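Adhesion G-protein coupled receptor G6 (Danio rerio, PDB 6V55) is an adhesion G-protein-coupled receptor linked to myelination, whose calcium-binding extracellular region probably takes part in cell adhesion and in control of the receptor. Local coordinates at residues A[466-471]-A[482-487]; A[450-455]-A[494-499]; A[140-145]-A[240-245]. All blocks are in the same frame, centred on the assembly; numbering follows the deposited sequence.

Contact 1: residues A[466-471]-A[482-487]; sequences TVTQYV and SRTCMI
Thr-468 and Thr-484 face each other across two antiparallel strands, and their side chains meet hydroxyl to hydroxyl. OG1 of Thr-468 lies 2.6 Å from OG1 of Thr-484, a short hydrogen bond in which either oxygen could donate. Both residues take the same torsion, OG1 beside the backbone N and CG2 anti to it (chi1 -67° and -54°), which turns the two hydroxyls together; the side chains cross obliquely, and the methyl CG2 of Thr-484 comes within 3.4 Å of Thr-468 OG1. Further along this face, Tyr-470 CE2 comes obliquely to 3.6 Å from Ser-482 CB. A glycan sugar touches Ser-482 as well. The two pairs are the non-hydrogen-bonded positions of a beta hairpin, strands 468-472 and 480-488, in a small disulfide-rich unit consistent with the hormone-receptor (HormR) domain of this receptor family. Between them sits the hydrogen-bonded pair Gln-469 and Arg-483, where Gln-469 N gives to Arg-483 O at 3.0 Å and Arg-483 N returns to Gln-469 O at 3.2 Å. Their side chains leave on the other face and part: the Gln-469 amide goes to Ser-463 and the carbonyl of Gly-336, the guanidinium to Asp-452. Cys-485, disulfide-bonded to Cys-449, is gripped through its backbone, N giving to Val-467 O at 3.1 Å. Its own O takes Thr-466 N at 2.6 Å, nearly along the C=O axis (170°). Beyond, CG2 of Thr-466 reaches CD1 of Ile-487 at 4.1 Å, and both side chains rest on Phe-344 of strand 342-353.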
# COMPACT_ATOMS: atom_id res chain seq x y z
N THR A 466 -17.18 3.05 15.84
CA THR A 466 -18.30 3.83 15.25
C THR A 466 -18.01 4.32 13.83
O THR A 466 -18.80 5.09 13.27
CB THR A 466 -18.78 5.01 16.12
OG1 THR A 466 -17.90 6.12 15.96
CG2 THR A 466 -18.91 4.64 17.63
N VAL A 467 -16.93 3.87 13.20
CA VAL A 467 -16.67 4.14 11.79
C VAL A 467 -17.47 3.15 10.95
O VAL A 467 -17.47 1.95 11.24
CB VAL A 467 -15.16 4.03 11.49
CG1 VAL A 467 -14.85 3.85 10.00
CG2 VAL A 467 -14.41 5.20 12.06
N THR A 468 -18.17 3.65 9.93
CA THR A 468 -18.79 2.82 8.90
C THR A 468 -17.93 2.86 7.64
O THR A 468 -17.56 3.95 7.18
CB THR A 468 -20.22 3.29 8.63
OG1 THR A 468 -21.01 3.04 9.79
CG2 THR A 468 -20.84 2.55 7.44
N GLN A 469 -17.60 1.68 7.10
CA GLN A 469 -16.83 1.56 5.88
C GLN A 469 -17.70 1.12 4.71
O GLN A 469 -18.64 0.37 4.89
CB GLN A 469 -15.70 0.56 6.04
CG GLN A 469 -14.75 0.97 7.08
CD GLN A 469 -13.52 1.63 6.51
OE1 GLN A 469 -13.49 2.01 5.33
NE2 GLN A 469 -12.50 1.78 7.35
N TYR A 470 -17.32 1.54 3.50
CA TYR A 470 -18.07 1.22 2.29
C TYR A 470 -17.15 0.46 1.35
O TYR A 470 -15.99 0.85 1.17
CB TYR A 470 -18.60 2.48 1.62
CG TYR A 470 -19.58 3.23 2.49
CD1 TYR A 470 -19.14 4.20 3.38
CD2 TYR A 470 -20.94 2.96 2.42
CE1 TYR A 470 -20.01 4.87 4.20
CE2 TYR A 470 -21.84 3.63 3.23
CZ TYR A 470 -21.36 4.59 4.11
OH TYR A 470 -22.22 5.28 4.93
N VAL A 471 -17.66 -0.62 0.78
CA VAL A 471 -16.94 -1.41 -0.23
C VAL A 471 -17.86 -1.54 -1.45
O VAL A 471 -19.08 -1.30 -1.35
CB VAL A 471 -16.52 -2.79 0.32
CG1 VAL A 471 -15.57 -2.66 1.52
CG2 VAL A 471 -17.71 -3.60 0.64
N SER A 482 -22.15 -1.65 3.18
CA SER A 482 -21.57 -0.97 4.34
C SER A 482 -21.55 -1.88 5.55
O SER A 482 -22.36 -2.79 5.67
CB SER A 482 -22.32 0.32 4.68
OG SER A 482 -23.52 0.02 5.36
N ARG A 483 -20.58 -1.63 6.44
CA ARG A 483 -20.41 -2.35 7.70
C ARG A 483 -19.87 -1.39 8.75
O ARG A 483 -19.00 -0.56 8.45
CB ARG A 483 -19.44 -3.54 7.57
CG ARG A 483 -19.75 -4.70 8.50
CD ARG A 483 -18.75 -5.84 8.35
NE ARG A 483 -19.11 -7.02 9.14
CZ ARG A 483 -18.29 -8.06 9.33
NH1 ARG A 483 -17.06 -8.04 8.82
NH2 ARG A 483 -18.69 -9.10 10.05
N THR A 484 -20.38 -1.50 9.98
CA THR A 484 -20.02 -0.58 11.06
C THR A 484 -19.28 -1.34 12.16
O THR A 484 -19.71 -2.42 12.57
CB THR A 484 -21.26 0.11 11.63
OG1 THR A 484 -21.98 0.73 10.56
CG2 THR A 484 -20.88 1.20 12.64
N CYS A 485 -18.16 -0.77 12.59
CA CYS A 485 -17.42 -1.20 13.78
C CYS A 485 -18.11 -0.61 15.01
O CYS A 485 -17.95 0.58 15.30
CB CYS A 485 -15.97 -0.74 13.67
SG CYS A 485 -14.91 -1.27 15.02
N MET A 486 -18.86 -1.44 15.76
CA MET A 486 -19.69 -1.01 16.89
C MET A 486 -19.00 -1.25 18.23
O MET A 486 -18.07 -2.06 18.35
CB MET A 486 -21.02 -1.77 16.90
CG MET A 486 -21.73 -1.78 15.60
SD MET A 486 -23.11 -0.65 15.57
CE MET A 486 -24.20 -1.42 16.77
N ILE A 487 -19.51 -0.58 19.27
CA ILE A 487 -19.07 -0.78 20.65
C ILE A 487 -20.09 -1.61 21.41
O ILE A 487 -21.25 -1.20 21.58
CB ILE A 487 -18.84 0.55 21.36
CG1 ILE A 487 -17.69 1.27 20.71
CG2 ILE A 487 -18.56 0.32 22.84
CD1 ILE A 487 -17.71 2.67 21.03

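Contact 2: residues A[450-455]-A[494-499]; sequences QADEFP and SFWALP
Phe-454 supplies the apolar centre, its ring edge set against Pro-499 and Leu-498. CG anti to the backbone N (chi1 178°) sends the ring across to the other segment, where CD2 meets Pro-499 CD at 3.8 Å, the two side chains crossing at about a right angle. CE2 touches Leu-498 CD2 at 4.0 Å, also near the ring plane. Pro-455, joined to Phe-454 by a cis peptide, adds its CD 4.3 Å from Pro-499 CG. Outward from here, CB of Asp-452 lies 3.8 Å from NE1 of Trp-496, while the carboxylate turns to Arg-483. The polar edge is one bond: Trp-496 NE1 gives to the carbonyl O of Gln-450 at 2.7 Å, with the oxygen only 12° out of the indole plane and the N-H lying nearly along the C=O axis. That bond helps to set the indole's rotation, and Arg-483 makes a cation-pi contact with the ring. A leucine in place of Trp-496 would lose the indole N-H and the ring, and would probably loosen the hold on Gln-450 and on Arg-483. The contact joins strand 493-496, an outer strand of a three-stranded sheet, to the small hairpin of strands 452-453 and 459-460, with Arg-483 of strand 480-488 reaching both segments.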
# COMPACT_ATOMS: atom_id res chain seq x y z
N GLN A 450 -10.73 -5.50 13.36
CA GLN A 450 -9.71 -5.94 12.42
C GLN A 450 -10.28 -6.03 11.01
O GLN A 450 -11.50 -6.09 10.82
CB GLN A 450 -9.15 -7.30 12.84
CG GLN A 450 -8.33 -7.26 14.13
CD GLN A 450 -7.13 -6.32 14.04
OE1 GLN A 450 -7.20 -5.17 14.46
NE2 GLN A 450 -6.01 -6.82 13.51
N ALA A 451 -9.37 -5.98 10.03
CA ALA A 451 -9.73 -6.27 8.65
C ALA A 451 -10.26 -7.69 8.52
O ALA A 451 -9.74 -8.61 9.16
CB ALA A 451 -8.53 -6.08 7.74
N ASP A 452 -11.33 -7.85 7.73
CA ASP A 452 -12.18 -9.04 7.81
C ASP A 452 -13.01 -9.18 6.54
O ASP A 452 -13.67 -8.21 6.13
CB ASP A 452 -13.09 -8.95 9.04
CG ASP A 452 -14.03 -10.13 9.16
OD1 ASP A 452 -13.50 -11.26 9.26
OD2 ASP A 452 -15.28 -9.93 9.15
N GLU A 453 -13.01 -10.37 5.92
CA GLU A 453 -13.77 -10.62 4.69
C GLU A 453 -15.05 -11.37 5.04
O GLU A 453 -15.02 -12.58 5.33
CB GLU A 453 -12.93 -11.40 3.68
CG GLU A 453 -13.66 -11.81 2.38
CD GLU A 453 -12.68 -12.17 1.27
OE1 GLU A 453 -13.11 -12.39 0.10
OE2 GLU A 453 -11.46 -12.22 1.57
N PHE A 454 -16.19 -10.65 5.04
CA PHE A 454 -17.49 -11.29 5.23
C PHE A 454 -18.57 -10.50 4.49
O PHE A 454 -18.67 -9.28 4.69
CB PHE A 454 -17.88 -11.43 6.71
CG PHE A 454 -19.24 -12.06 6.89
CD1 PHE A 454 -19.47 -13.38 6.49
CD2 PHE A 454 -20.30 -11.31 7.39
CE1 PHE A 454 -20.73 -13.95 6.61
CE2 PHE A 454 -21.56 -11.88 7.52
CZ PHE A 454 -21.77 -13.20 7.13
N PRO A 455 -19.31 -11.12 3.55
CA PRO A 455 -19.06 -12.45 2.98
C PRO A 455 -17.91 -12.41 1.96
O PRO A 455 -17.14 -11.44 1.97
CB PRO A 455 -20.39 -12.80 2.30
CG PRO A 455 -20.95 -11.50 1.90
CD PRO A 455 -20.53 -10.51 2.98
N SER A 494 -14.96 -3.89 21.12
CA SER A 494 -15.55 -3.58 19.83
C SER A 494 -15.80 -4.85 19.02
O SER A 494 -15.15 -5.89 19.21
CB SER A 494 -14.65 -2.66 19.03
OG SER A 494 -13.42 -3.31 18.80
N PHE A 495 -16.75 -4.75 18.10
CA PHE A 495 -17.12 -5.89 17.27
C PHE A 495 -17.67 -5.38 15.94
O PHE A 495 -18.28 -4.30 15.88
CB PHE A 495 -18.15 -6.79 17.97
CG PHE A 495 -19.54 -6.22 18.02
CD1 PHE A 495 -19.87 -5.25 18.96
CD2 PHE A 495 -20.54 -6.67 17.16
CE1 PHE A 495 -21.16 -4.72 19.02
CE2 PHE A 495 -21.83 -6.12 17.21
CZ PHE A 495 -22.14 -5.16 18.14
N TRP A 496 -17.48 -6.17 14.89
CA TRP A 496 -18.12 -5.85 13.62
C TRP A 496 -19.60 -6.18 13.69
O TRP A 496 -19.98 -7.33 13.93
CB TRP A 496 -17.50 -6.67 12.50
CG TRP A 496 -16.28 -6.11 11.81
CD1 TRP A 496 -15.06 -6.72 11.71
CD2 TRP A 496 -16.18 -4.87 11.07
NE1 TRP A 496 -14.20 -5.93 10.98
CE2 TRP A 496 -14.85 -4.79 10.58
CE3 TRP A 496 -17.06 -3.81 10.80
CZ2 TRP A 496 -14.39 -3.70 9.83
CZ3 TRP A 496 -16.61 -2.73 10.05
CH2 TRP A 496 -15.28 -2.68 9.57
N ALA A 497 -20.44 -5.19 13.39
CA ALA A 497 -21.84 -5.48 13.08
C ALA A 497 -21.98 -6.22 11.74
O ALA A 497 -21.01 -6.43 11.00
CB ALA A 497 -22.67 -4.21 13.01
N LEU A 498 -23.21 -6.60 11.44
CA LEU A 498 -23.52 -7.28 10.20
C LEU A 498 -23.40 -6.31 9.02
O LEU A 498 -23.71 -5.12 9.16
CB LEU A 498 -24.92 -7.85 10.25
CG LEU A 498 -25.09 -9.26 10.81
CD1 LEU A 498 -26.55 -9.59 10.65
CD2 LEU A 498 -24.21 -10.31 10.11
N PRO A 499 -22.91 -6.78 7.87
CA PRO A 499 -22.87 -5.92 6.69
C PRO A 499 -24.26 -5.68 6.12
O PRO A 499 -25.12 -6.57 6.11
CB PRO A 499 -22.00 -6.71 5.71
CG PRO A 499 -22.06 -8.11 6.16
CD PRO A 499 -22.20 -8.05 7.65

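Contact 3: residues A[140-145]-A[240-245]; sequences IPVLTA and IYTLQS
Two backbone hydrogen bonds tie the loops together, both between Leu-143 and Leu-243. Leu-143 N gives to Leu-243 O at 2.9 Å, nearly straight at 164°, and Leu-243 N gives back to Leu-143 O at 3.0 Å. Each donor lies in the carbonyl plane of its acceptor. They make a single antiparallel bridge, with no strand running on from it within the two segments. Weaker CA-H...O contacts continue the approach: Val-142 CA stands 3.3 Å from Leu-243 O, which therefore faces two neighbouring residues, and Ser-245 CA points at the carbonyl of Ile-140. Both segments belong to the pentraxin-family region, consistent with its concanavalin-like beta sandwich. The bridge ties the loop that crosses from one sheet to the other, between strands 229-234 and 248-251, to the loop that leads into strand 145-154 of the six-stranded sheet. The packing contacts divide by burial. Leu-143 and Leu-243 are buried and cross obliquely, CB to CB at 3.8 Å. Nearer the surface, the methyl CG2 of Thr-242 is met by CG1 of Val-142 and CG2 of Thr-144, each at 3.8 Å. The other methyl of Val-142, CG2, has OG of Ser-245 packed on it at 3.4 Å and OE1 of Gln-244 lying against it. The side-chain polar contacts are few. Gln-244, its chain bent at chi2, folds OE1 back to accept Ser-245 N at 3.2 Å, with the donor 41° out of the amide plane. The hydroxyl of Thr-242 turns instead to Lys-217 NZ.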
# COMPACT_ATOMS: atom_id res chain seq x y z
N ILE A 140 39.50 23.90 9.70
CA ILE A 140 39.31 25.18 10.37
C ILE A 140 40.42 26.13 9.93
O ILE A 140 41.60 25.86 10.18
CB ILE A 140 39.29 25.04 11.90
CG1 ILE A 140 38.12 24.15 12.33
CG2 ILE A 140 39.17 26.39 12.56
CD1 ILE A 140 38.26 23.68 13.75
N PRO A 141 40.08 27.26 9.30
CA PRO A 141 41.10 28.16 8.76
C PRO A 141 41.84 28.93 9.85
O PRO A 141 41.61 28.75 11.04
CB PRO A 141 40.29 29.12 7.90
CG PRO A 141 38.94 29.12 8.50
CD PRO A 141 38.72 27.71 8.94
N VAL A 142 42.75 29.77 9.39
CA VAL A 142 43.36 30.78 10.24
C VAL A 142 42.30 31.82 10.58
O VAL A 142 41.59 32.30 9.69
CB VAL A 142 44.57 31.39 9.52
CG1 VAL A 142 44.97 32.73 10.12
CG2 VAL A 142 45.73 30.38 9.57
N LEU A 143 42.16 32.12 11.88
CA LEU A 143 41.15 33.04 12.39
C LEU A 143 41.81 34.27 13.01
O LEU A 143 42.66 34.15 13.91
CB LEU A 143 40.23 32.35 13.40
CG LEU A 143 39.28 31.26 12.86
CD1 LEU A 143 38.72 30.43 13.99
CD2 LEU A 143 38.15 31.85 12.01
N THR A 144 41.45 35.44 12.50
CA THR A 144 41.71 36.72 13.14
C THR A 144 40.43 37.41 13.57
O THR A 144 40.48 38.57 14.02
CB THR A 144 42.52 37.63 12.21
OG1 THR A 144 41.94 37.65 10.91
CG2 THR A 144 43.93 37.13 12.12
N ALA A 145 39.29 36.72 13.44
CA ALA A 145 37.95 37.14 13.81
C ALA A 145 37.02 35.93 13.73
O ALA A 145 37.19 35.07 12.87
CB ALA A 145 37.40 38.26 12.91
N ILE A 240 47.52 40.48 19.99
CA ILE A 240 48.80 39.86 19.68
C ILE A 240 48.63 38.49 19.01
O ILE A 240 49.51 38.04 18.26
CB ILE A 240 49.55 39.80 21.03
CG1 ILE A 240 49.75 41.21 21.54
CG2 ILE A 240 50.90 39.18 20.98
CD1 ILE A 240 50.50 42.12 20.57
N TYR A 241 47.49 37.84 19.18
CA TYR A 241 47.36 36.43 18.84
C TYR A 241 46.58 36.22 17.56
O TYR A 241 45.71 37.01 17.19
CB TYR A 241 46.69 35.65 19.98
CG TYR A 241 47.51 35.72 21.23
CD1 TYR A 241 48.72 35.04 21.33
CD2 TYR A 241 47.10 36.50 22.32
CE1 TYR A 241 49.49 35.12 22.48
CE2 TYR A 241 47.86 36.58 23.47
CZ TYR A 241 49.05 35.89 23.55
OH TYR A 241 49.81 35.97 24.69
N THR A 242 46.89 35.12 16.90
CA THR A 242 46.20 34.67 15.71
C THR A 242 45.89 33.20 15.91
O THR A 242 46.75 32.44 16.38
CB THR A 242 47.08 34.88 14.46
OG1 THR A 242 47.44 36.27 14.35
CG2 THR A 242 46.36 34.44 13.19
N LEU A 243 44.67 32.79 15.61
CA LEU A 243 44.31 31.38 15.75
C LEU A 243 44.76 30.64 14.50
O LEU A 243 44.30 30.95 13.40
CB LEU A 243 42.80 31.25 15.99
CG LEU A 243 42.22 32.12 17.11
CD1 LEU A 243 40.71 31.95 17.23
CD2 LEU A 243 42.90 31.81 18.43
N GLN A 244 45.66 29.67 14.66
CA GLN A 244 46.24 29.02 13.49
C GLN A 244 45.29 27.99 12.89
O GLN A 244 44.27 27.61 13.47
CB GLN A 244 47.56 28.35 13.84
CG GLN A 244 48.82 29.18 13.53
CD GLN A 244 48.99 29.54 12.05
OE1 GLN A 244 48.62 28.78 11.15
NE2 GLN A 244 49.58 30.72 11.80
N SER A 245 45.67 27.53 11.69
CA SER A 245 44.91 26.55 10.93
C SER A 245 44.95 25.17 11.58
O SER A 245 45.75 24.89 12.49
CB SER A 245 45.46 26.44 9.51
OG SER A 245 44.78 27.31 8.62

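Contacts 1 and 2 belong to one small unit: their centres are about 8 Å apart, strands 480-488 and 493-496 are neighbours in the same sheet, and along the chain contact 1 is nested inside the loop that contact 2 closes. Arg-483 passes from one to the other. Contact 1 is partly buried and mostly backbone bonding between strands; contact 2 lies at the surface, carried by side chains, apart from the backbone carbonyl that takes the indole N-H. Contact 3 stands apart, its centre about 70 Å from that of contact 1, in the pentraxin-family region. Partly buried too, it resembles contact 1 in antiparallel backbone pairing, yet joins irregular loops by one bridge rather than strands.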